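Local coordinates for putative endonuclease/exonuclease/phosphatase family protein (Bacteroides thetaiotaomicron, PDB 3MPR), which probably acts as a magnesium-dependent hydrolase of the DNase I-like superfamily, perhaps a nuclease that cleaves phosphodiester bonds, at residues A[91-96]-A[134-139]; A[55-60]-A[67-72]; A[157-162]-A[189-194]. All coordinates share one frame; numbering follows the deposited sequence. Where two conformers were deposited one is given.

Contact 1. Residues A[91-96]-A[134-139]; sequences DKFDIV and FEFLFF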
loop_
_atom_site.group_PDB
_atom_site.type_symbol
_atom_site.label_atom_id
_atom_site.label_comp_id
_atom_site.label_asym_id
_atom_site.label_seq_id
_atom_site.Cartn_x
_atom_site.Cartn_y
_atom_site.Cartn_z
ATOM N N ASP A 91 3.222 21.585 2.069
ATOM C CA ASP A 91 2.118 22.008 2.931
ATOM C C ASP A 91 2.231 21.451 4.346
ATOM O O ASP A 91 1.494 21.880 5.237
ATOM C CB ASP A 91 0.742 21.696 2.306
ATOM C CG ASP A 91 0.417 20.198 2.260
ATOM O OD1 ASP A 91 1.276 19.361 2.599
ATOM O OD2 ASP A 91 -0.717 19.853 1.859
ATOM N N LYS A 92 3.165 20.519 4.564
ATOM C CA LYS A 92 3.340 19.918 5.895
ATOM C C LYS A 92 4.578 20.356 6.689
ATOM O O LYS A 92 4.547 20.369 7.915
ATOM C CB LYS A 92 3.331 18.395 5.794
ATOM C CG LYS A 92 1.939 17.802 5.646
ATOM C CD LYS A 92 2.031 16.290 5.492
ATOM C CE LYS A 92 0.737 15.714 4.938
ATOM N NZ LYS A 92 -0.186 15.323 6.026
ATOM N N PHE A 93 5.661 20.715 5.999
ATOM C CA PHE A 93 6.916 21.011 6.688
ATOM C C PHE A 93 7.523 22.308 6.202
ATOM O O PHE A 93 7.435 22.632 5.013
ATOM C CB PHE A 93 7.940 19.892 6.444
ATOM C CG PHE A 93 7.412 18.516 6.722
ATOM C CD1 PHE A 93 6.918 17.734 5.693
ATOM C CD2 PHE A 93 7.404 18.007 8.020
ATOM C CE1 PHE A 93 6.426 16.458 5.945
ATOM C CE2 PHE A 93 6.909 16.739 8.279
ATOM C CZ PHE A 93 6.418 15.962 7.241
ATOM N N ASP A 94 8.153 23.036 7.120
ATOM C CA ASP A 94 9.088 24.093 6.736
ATOM C C ASP A 94 10.503 23.562 6.897
ATOM O O ASP A 94 10.751 22.690 7.733
ATOM C CB ASP A 94 8.926 25.323 7.640
ATOM C CG ASP A 94 7.680 26.135 7.306
ATOM O OD1 ASP A 94 7.431 26.377 6.110
ATOM O OD2 ASP A 94 6.955 26.525 8.241
ATOM N N ILE A 95 11.435 24.093 6.110
ATOM C CA ILE A 95 12.840 23.762 6.296
ATOM C C ILE A 95 13.480 24.807 7.180
ATOM O O ILE A 95 13.425 25.996 6.880
ATOM C CB ILE A 95 13.586 23.696 4.978
ATOM C CG1 ILE A 95 13.159 22.437 4.220
ATOM C CG2 ILE A 95 15.103 23.713 5.225
ATOM C CD1 ILE A 95 13.677 22.377 2.804
ATOM N N VAL A 96 14.057 24.366 8.288
ATOM C CA VAL A 96 14.760 25.273 9.185
ATOM C C VAL A 96 16.164 25.452 8.646
ATOM O O VAL A 96 16.684 26.563 8.586
ATOM C CB VAL A 96 14.830 24.706 10.612
ATOM C CG1 VAL A 96 15.607 25.642 11.525
ATOM C CG2 VAL A 96 13.430 24.470 11.168
ATOM N N PHE A 134 6.708 20.254 15.695
ATOM C CA PHE A 134 7.740 19.245 15.960
ATOM C C PHE A 134 8.937 19.439 15.028
ATOM O O PHE A 134 8.770 19.516 13.809
ATOM C CB PHE A 134 7.152 17.831 15.786
ATOM C CG PHE A 134 8.173 16.720 15.865
ATOM C CD1 PHE A 134 9.032 16.620 16.948
ATOM C CD2 PHE A 134 8.247 15.761 14.871
ATOM C CE1 PHE A 134 9.972 15.606 17.025
ATOM C CE2 PHE A 134 9.174 14.733 14.956
ATOM C CZ PHE A 134 10.030 14.658 16.027
ATOM N N GLU A 135 10.134 19.510 15.601
ATOM C CA GLU A 135 11.360 19.625 14.808
ATOM C C GLU A 135 12.186 18.337 14.840
ATOM O O GLU A 135 12.301 17.694 15.876
ATOM C CB GLU A 135 12.202 20.804 15.311
ATOM C CG GLU A 135 11.518 22.142 15.100
ATOM C CD GLU A 135 12.382 23.318 15.516
ATOM O OE1 GLU A 135 13.603 23.292 15.257
ATOM O OE2 GLU A 135 11.833 24.265 16.109
ATOM N N PHE A 136 12.770 17.975 13.701
ATOM C CA PHE A 136 13.544 16.735 13.588
ATOM C C PHE A 136 14.555 16.847 12.449
ATOM O O PHE A 136 14.426 17.708 11.578
ATOM C CB PHE A 136 12.622 15.517 13.356
ATOM C CG PHE A 136 11.825 15.584 12.072
ATOM C CD1 PHE A 136 12.254 14.920 10.927
ATOM C CD2 PHE A 136 10.643 16.310 12.015
ATOM C CE1 PHE A 136 11.517 14.984 9.741
ATOM C CE2 PHE A 136 9.908 16.381 10.849
ATOM C CZ PHE A 136 10.342 15.717 9.704
ATOM N N LEU A 137 15.571 15.991 12.479
ATOM C CA LEU A 137 16.533 15.893 11.390
ATOM C C LEU A 137 16.173 14.698 10.523
ATOM O O LEU A 137 15.771 13.655 11.029
ATOM C CB LEU A 137 17.950 15.694 11.930
ATOM C CG LEU A 137 18.513 16.862 12.743
ATOM C CD1 LEU A 137 19.812 16.447 13.462
ATOM C CD2 LEU A 137 18.741 18.046 11.807
ATOM N N PHE A 138 16.320 14.858 9.213
ATOM C CA PHE A 138 16.110 13.756 8.271
ATOM C C PHE A 138 17.361 13.649 7.402
ATOM O O PHE A 138 17.699 14.599 6.701
ATOM C CB PHE A 138 14.893 14.075 7.397
ATOM C CG PHE A 138 14.357 12.900 6.621
ATOM C CD1 PHE A 138 15.002 12.450 5.477
ATOM C CD2 PHE A 138 13.170 12.295 6.995
ATOM C CE1 PHE A 138 14.497 11.379 4.750
ATOM C CE2 PHE A 138 12.657 11.224 6.266
ATOM C CZ PHE A 138 13.321 10.764 5.152
ATOM N N PHE A 139 18.045 12.503 7.456
ATOM C CA PHE A 139 19.260 12.268 6.679
ATOM C C PHE A 139 18.986 11.219 5.622
ATOM O O PHE A 139 18.208 10.306 5.866
ATOM C CB PHE A 139 20.357 11.697 7.581
ATOM C CG PHE A 139 20.880 12.663 8.606
ATOM C CD1 PHE A 139 20.228 12.843 9.806
ATOM C CD2 PHE A 139 22.050 13.370 8.369
ATOM C CE1 PHE A 139 20.733 13.730 10.757
ATOM C CE2 PHE A 139 22.554 14.247 9.310
ATOM C CZ PHE A 139 21.897 14.425 10.499
#
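F93 and F136 meet across strand 121-129, on the face of the sheet turned to strand 5-13, and their rings carry most of this contact. The F93 ring brings its CD2-CE2 side up to the far end of F136, and CE2 of F93 comes within 3.9 Å of F136 CZ. Seen from F136, that carbon arrives at the ring edge, in its plane. The rings are turned by 79° with their centroids 5.9 Å apart, an oblique aromatic pair. In F136, chi1 of 62° sets CG between the backbone N and the carbonyl carbon, which swings the ring along the sheet toward F93. In F93, chi1 of -51° leaves CG beside the backbone N and anti to the carbonyl carbon; CB of K92, the preceding residue, lies against one face of the ring. Phenylalanine suits both places: it is long enough to reach past the intervening strand, and it brings no polar atom into the interior.

A second, looser touch lies on the other face of the sheet, where V96 CG2 stands 4.3 Å from E135 OE1. This is simple proximity of a methyl to a carboxylate. The polar end of E135 is engaged by H126 of the middle strand, whose NE2 hydrogen-bonds to OE1, so the valine merely flanks it. An extended glutamate suits this more open face, where its acid group can lie along the sheet.

Strands 93-102 and 135-142 both pair antiparallel with strand 121-129, to which D94, V96 and F136 are tied by backbone hydrogen bonds. F93 and F136 also rest on L7 of strand 5-13, so their pairing forms part of the packing between the two sheets of the DNase I-like sandwich.

Contact 2. Residues A[55-60]-A[67-72]; sequences HQLKDM and YDYIGV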
loop_
_atom_site.group_PDB
_atom_site.type_symbol
_atom_site.label_atom_id
_atom_site.label_comp_id
_atom_site.label_asym_id
_atom_site.label_seq_id
_atom_site.Cartn_x
_atom_site.Cartn_y
_atom_site.Cartn_z
ATOM N N HIS A 55 17.902 15.697 -13.884
ATOM C CA HIS A 55 16.744 15.663 -14.767
ATOM C C HIS A 55 15.631 14.772 -14.211
ATOM O O HIS A 55 14.451 15.093 -14.345
ATOM C CB HIS A 55 17.114 15.306 -16.215
ATOM C CG HIS A 55 17.446 13.862 -16.441
ATOM N ND1 HIS A 55 18.721 13.360 -16.304
ATOM C CD2 HIS A 55 16.681 12.831 -16.866
ATOM C CE1 HIS A 55 18.723 12.074 -16.605
ATOM N NE2 HIS A 55 17.495 11.728 -16.950
ATOM N N GLN A 56 16.017 13.677 -13.562
ATOM C CA GLN A 56 15.055 12.789 -12.914
ATOM C C GLN A 56 14.359 13.463 -11.727
ATOM O O GLN A 56 13.175 13.229 -11.471
ATOM C CB GLN A 56 15.768 11.530 -12.428
ATOM C CG GLN A 56 16.332 10.663 -13.536
ATOM C CD GLN A 56 17.007 9.443 -12.980
ATOM O OE1 GLN A 56 16.345 8.468 -12.613
ATOM N NE2 GLN A 56 18.323 9.491 -12.883
ATOM N N LEU A 57 15.099 14.281 -10.982
ATOM C CA LEU A 57 14.505 15.017 -9.865
ATOM C C LEU A 57 13.446 15.984 -10.375
ATOM O O LEU A 57 12.382 16.132 -9.770
ATOM C CB LEU A 57 15.585 15.763 -9.073
ATOM C CG LEU A 57 16.613 14.872 -8.360
ATOM C CD1 LEU A 57 17.682 15.740 -7.719
ATOM C CD2 LEU A 57 15.924 13.992 -7.299
ATOM N N LYS A 58 13.738 16.649 -11.496
ATOM C CA LYS A 58 12.790 17.609 -12.065
ATOM C C LYS A 58 11.519 16.912 -12.556
ATOM O O LYS A 58 10.415 17.422 -12.393
ATOM C CB LYS A 58 13.455 18.404 -13.196
ATOM C CG LYS A 58 14.396 19.473 -12.652
ATOM C CD LYS A 58 15.175 20.154 -13.757
ATOM C CE LYS A 58 16.113 21.213 -13.187
ATOM N NZ LYS A 58 16.953 21.774 -14.291
ATOM N N ASP A 59 11.689 15.742 -13.158
ATOM C CA ASP A 59 10.555 14.922 -13.577
ATOM C C ASP A 59 9.692 14.547 -12.382
ATOM O O ASP A 59 8.459 14.597 -12.440
ATOM C CB ASP A 59 11.035 13.620 -14.221
ATOM C CG ASP A 59 11.810 13.843 -15.498
ATOM O OD1 ASP A 59 11.691 14.943 -16.075
ATOM O OD2 ASP A 59 12.528 12.908 -15.918
HETATM N N MSE A 60 10.340 14.144 -11.298
HETATM C CA MSE A 60 9.590 13.693 -10.128
HETATM C C MSE A 60 8.822 14.846 -9.512
HETATM O O MSE A 60 7.650 14.709 -9.185
HETATM C CB MSE A 60 10.509 13.025 -9.095
HETATM C CG MSE A 60 11.022 11.656 -9.524
HETATM SE SE MSE A 60 9.552 10.336 -9.645
HETATM C CE MSE A 60 8.801 10.606 -7.876
ATOM N N TYR A 67 5.054 18.728 -3.658
ATOM C CA TYR A 67 6.340 18.295 -3.110
ATOM C C TYR A 67 7.476 19.202 -3.567
ATOM O O TYR A 67 7.451 19.715 -4.682
ATOM C CB TYR A 67 6.663 16.862 -3.549
ATOM C CG TYR A 67 5.863 15.789 -2.833
ATOM C CD1 TYR A 67 6.409 15.079 -1.762
ATOM C CD2 TYR A 67 4.570 15.467 -3.244
ATOM C CE1 TYR A 67 5.657 14.087 -1.099
ATOM C CE2 TYR A 67 3.828 14.480 -2.603
ATOM C CZ TYR A 67 4.377 13.797 -1.528
ATOM O OH TYR A 67 3.624 12.823 -0.898
ATOM N N ASP A 68 8.472 19.403 -2.706
ATOM C CA ASP A 68 9.746 19.940 -3.179
ATOM C C ASP A 68 10.838 18.945 -2.824
ATOM O O ASP A 68 10.571 17.942 -2.161
ATOM C CB ASP A 68 10.042 21.289 -2.536
ATOM C CG ASP A 68 10.823 22.221 -3.465
ATOM O OD1 ASP A 68 11.595 21.735 -4.339
ATOM O OD2 ASP A 68 10.658 23.448 -3.316
ATOM N N TYR A 69 12.064 19.211 -3.252
ATOM C CA TYR A 69 13.182 18.374 -2.829
ATOM C C TYR A 69 14.386 19.218 -2.429
ATOM O O TYR A 69 14.499 20.381 -2.814
ATOM C CB TYR A 69 13.568 17.371 -3.928
ATOM C CG TYR A 69 14.079 18.022 -5.208
ATOM C CD1 TYR A 69 13.224 18.267 -6.277
ATOM C CD2 TYR A 69 15.410 18.402 -5.333
ATOM C CE1 TYR A 69 13.690 18.866 -7.446
ATOM C CE2 TYR A 69 15.885 19.001 -6.493
ATOM C CZ TYR A 69 15.020 19.230 -7.541
ATOM O OH TYR A 69 15.485 19.822 -8.690
ATOM N N ILE A 70 15.280 18.618 -1.654
ATOM C CA ILE A 70 16.554 19.236 -1.320
ATOM C C ILE A 70 17.635 18.205 -1.568
ATOM O O ILE A 70 17.350 17.008 -1.609
ATOM C CB ILE A 70 16.605 19.674 0.141
ATOM C CG1 ILE A 70 16.271 18.500 1.062
ATOM C CG2 ILE A 70 15.628 20.831 0.396
ATOM C CD1 ILE A 70 16.363 18.850 2.537
ATOM N N GLY A 71 18.871 18.664 -1.750
ATOM C CA GLY A 71 19.992 17.757 -1.918
ATOM C C GLY A 71 20.740 18.046 -3.204
ATOM O O GLY A 71 20.118 18.220 -4.249
ATOM N N VAL A 72 22.068 18.090 -3.133
ATOM C CA VAL A 72 22.880 18.444 -4.297
ATOM C C VAL A 72 23.537 17.241 -4.962
ATOM O O VAL A 72 23.564 16.147 -4.405
ATOM C CB VAL A 72 23.973 19.470 -3.938
ATOM C CG1 VAL A 72 23.363 20.687 -3.251
ATOM C CG2 VAL A 72 25.041 18.819 -3.065
#
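L57 lays its CB over one face of the Y69 ring, 4.1 Å from the centroid and 20° off the ring normal, a CH-pi contact displaced toward the phenol end. L57 CD1 lies over the same face, beside the opposite rim, 3.9 Å from Y69 CE2, while the backbone O of L57 is nearer Y69 CE1. The branched leucine thus spreads across the flat ring. CB of Y69 points to the helix, and chi1 of 64°, with CG between the backbone N and the carbonyl carbon, turns the ring's face to L57. Tyrosine suits this partly exposed place, its ring covered by L57 and its OH 4.1 Å from CG of the exposed K58.

Just before Y69, D68 OD1 accepts the backbone N-H of Y69 at 2.8 Å and also forms a salt bridge with K61.

The side chain of L57 lies about 9 Å from that of E51, a residue seen to bind magnesium in this protein, although none is bound in this chain. Helix 54-63 packs here on the seven-stranded sheet, L57 touching F87 of strand 86-89 as well as Y69 of strand 67-70, at one edge of the sheet, while helix 28-41 lies against M60 and Y67.

Contact 3. Residues A[157-162]-A[189-194]; sequences LVQEKM and DAFVSK. With ACY (acetic acid), chain F.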
loop_
_atom_site.group_PDB
_atom_site.type_symbol
_atom_site.label_atom_id
_atom_site.label_comp_id
_atom_site.label_asym_id
_atom_site.label_seq_id
_atom_site.Cartn_x
_atom_site.Cartn_y
_atom_site.Cartn_z
ATOM N N LEU A 157 30.416 8.753 11.047
ATOM C CA LEU A 157 30.381 10.157 10.639
ATOM C C LEU A 157 28.940 10.666 10.639
ATOM O O LEU A 157 28.651 11.779 11.075
ATOM C CB LEU A 157 30.990 10.319 9.252
ATOM C CG LEU A 157 30.725 11.640 8.522
ATOM C CD1 LEU A 157 31.289 12.829 9.298
ATOM C CD2 LEU A 157 31.309 11.590 7.106
ATOM N N VAL A 158 28.023 9.839 10.155
ATOM C CA VAL A 158 26.627 10.240 10.174
ATOM C C VAL A 158 26.152 10.463 11.606
ATOM O O VAL A 158 25.490 11.458 11.900
ATOM C CB VAL A 158 25.730 9.249 9.400
ATOM C CG1 VAL A 158 24.269 9.524 9.695
ATOM C CG2 VAL A 158 26.009 9.369 7.907
ATOM N N GLN A 159 26.518 9.560 12.509
ATOM C CA GLN A 159 26.133 9.724 13.901
ATOM C C GLN A 159 26.775 10.989 14.520
ATOM O O GLN A 159 26.166 11.660 15.331
ATOM C CB GLN A 159 26.460 8.458 14.689
ATOM C CG GLN A 159 25.604 7.270 14.247
ATOM C CD GLN A 159 26.129 5.936 14.733
ATOM O OE1 GLN A 159 26.490 5.068 13.935
ATOM N NE2 GLN A 159 26.153 5.756 16.045
ATOM N N GLU A 160 27.993 11.330 14.123
ATOM C CA GLU A 160 28.571 12.595 14.594
ATOM C C GLU A 160 27.786 13.810 14.078
ATOM O O GLU A 160 27.526 14.753 14.824
ATOM C CB GLU A 160 30.045 12.700 14.236
ATOM C CG GLU A 160 30.930 11.727 15.018
ATOM C CD GLU A 160 30.877 11.957 16.533
ATOM O OE1 GLU A 160 31.474 12.947 17.013
ATOM O OE2 GLU A 160 30.238 11.147 17.242
ATOM N N LYS A 161 27.392 13.781 12.806
ATOM C CA LYS A 161 26.597 14.863 12.233
ATOM C C LYS A 161 25.211 14.970 12.864
ATOM O O LYS A 161 24.658 16.060 12.970
ATOM C CB LYS A 161 26.481 14.717 10.697
ATOM C CG LYS A 161 27.795 14.976 9.963
ATOM C CD LYS A 161 28.199 16.461 10.008
ATOM C CE LYS A 161 29.615 16.655 9.460
ATOM N NZ LYS A 161 30.030 18.089 9.431
HETATM N N MSE A 162 24.636 13.841 13.282
HETATM C CA MSE A 162 23.339 13.870 13.946
HETATM C C MSE A 162 23.401 14.714 15.205
HETATM O O MSE A 162 22.465 15.441 15.521
HETATM C CB MSE A 162 22.881 12.462 14.302
HETATM C CG MSE A 162 22.490 11.652 13.094
HETATM SE SE MSE A 162 21.849 9.910 13.650
HETATM C CE MSE A 162 20.931 9.429 11.982
ATOM N N ASP A 189 25.516 -2.976 11.844
ATOM C CA ASP A 189 25.750 -3.008 13.281
ATOM C C ASP A 189 26.225 -1.650 13.764
ATOM O O ASP A 189 25.939 -1.252 14.886
ATOM C CB ASP A 189 26.826 -4.042 13.654
ATOM C CG ASP A 189 26.463 -5.457 13.246
ATOM O OD1 ASP A 189 25.272 -5.738 12.991
ATOM O OD2 ASP A 189 27.386 -6.300 13.193
ATOM N N ALA A 190 26.971 -0.945 12.921
ATOM C CA ALA A 190 27.535 0.339 13.334
ATOM C C ALA A 190 26.450 1.351 13.721
ATOM O O ALA A 190 26.645 2.168 14.630
ATOM C CB ALA A 190 28.465 0.892 12.268
ATOM N N PHE A 191 25.292 1.281 13.064
ATOM C CA PHE A 191 24.194 2.188 13.393
ATOM C C PHE A 191 23.432 1.808 14.658
ATOM O O PHE A 191 22.975 2.687 15.397
ATOM C CB PHE A 191 23.210 2.315 12.215
ATOM C CG PHE A 191 23.786 3.029 11.014
ATOM C CD1 PHE A 191 23.947 4.404 11.026
ATOM C CD2 PHE A 191 24.161 2.328 9.882
ATOM C CE1 PHE A 191 24.479 5.076 9.934
ATOM C CE2 PHE A 191 24.694 2.989 8.779
ATOM C CZ PHE A 191 24.853 4.363 8.805
ATOM N N VAL A 192 23.269 0.510 14.903
ATOM C CA VAL A 192 22.302 0.065 15.902
ATOM C C VAL A 192 22.853 -0.574 17.172
ATOM O O VAL A 192 22.127 -0.680 18.162
ATOM C CB VAL A 192 21.297 -0.952 15.309
ATOM C CG1 VAL A 192 20.471 -0.320 14.201
ATOM C CG2 VAL A 192 22.025 -2.206 14.816
ATOM N N SER A 193 24.101 -1.031 17.141
ATOM C CA SER A 193 24.626 -1.858 18.231
ATOM C C SER A 193 24.670 -1.158 19.582
ATOM O O SER A 193 24.620 -1.821 20.612
ATOM C CB SER A 193 26.023 -2.390 17.902
ATOM O OG SER A 193 26.982 -1.352 18.039
ATOM N N LYS A 194 24.782 0.167 19.590
ATOM C CA LYS A 194 24.784 0.922 20.848
ATOM C C LYS A 194 23.456 1.633 21.135
ATOM O O LYS A 194 23.361 2.441 22.056
ATOM C CB LYS A 194 25.926 1.952 20.871
ATOM C CG LYS A 194 27.309 1.380 20.604
ATOM C CD LYS A 194 27.663 0.271 21.588
ATOM C CE LYS A 194 29.041 -0.311 21.287
ATOM N NZ LYS A 194 29.345 -1.515 22.116
HETATM C C ACY F . 32.517 19.603 8.132
HETATM O O ACY F . 31.901 20.485 8.799
HETATM O OXT ACY F . 32.384 18.349 8.239
HETATM C CH3 ACY F . 33.504 20.077 7.121
#
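With chi1 at -67° and chi2 at 165°, Q159 stretches straight out from its helix toward the 189-194 segment, and F191, with chi1 at -68°, sends its ring back beside helix 148-164. In both, CG stands beside the backbone N. The Q159 amide ends near the A190 carbonyl, the atom modelled as OE1 lying 3.0 Å from A190 O. Because the amide is probably turned over, a hydrogen bond here is possible but not settled. The long glutamine is suited to such a place: its methylenes span the gap between helices, and its amide could serve the A190 carbonyl if turned over.

V158, one residue earlier, supplies the apolar half. Its CB approaches the edge of the F191 ring, near the ring plane, at 4.4 Å from CE1. A beta-branched valine is compact enough to leave room for the aromatic edge.

K161 points to the other side of the helix. Bent at chi2, it carries NZ to a bound acetic acid, probably from the crystallisation liquor, and donates a hydrogen bond of 2.7 Å from NZ to OXT; it also makes a salt bridge with E164.

The faces and edges of F191 are shared with a wider core: its ring stacks with F231 and meets F179 nearly at a right angle. A190 leans on A155 and F156. Helices 148-164 and 186-192 thus form a layer on the outer face of the six-stranded sheet of the DNase I-like sandwich, with F191 on L175 of strand 173-178 and V158 on F101 of strand 93-102.

In the fold
Along the chain the contacts follow one another in the order 2, 1, 3, none enclosing another. Across the fold they run through the layers of a DNase I-like sandwich. Contact 2 fastens a helix to the outer side of the seven-stranded sheet, contact 1 lies in the six-stranded sheet, and contact 3 joins two helices covering that sheet's outer side. Contacts 2 and 3 are about 27 Å apart between centres, on opposite sides of the chain's centre. Contact 1 touches both: I95 CD1 meets I70 CG2 at 3.5 Å between the sheets, and L137 CD1 meets M162 O at 3.5 Å. Continuous packing therefore links both helical layers through the two sheets.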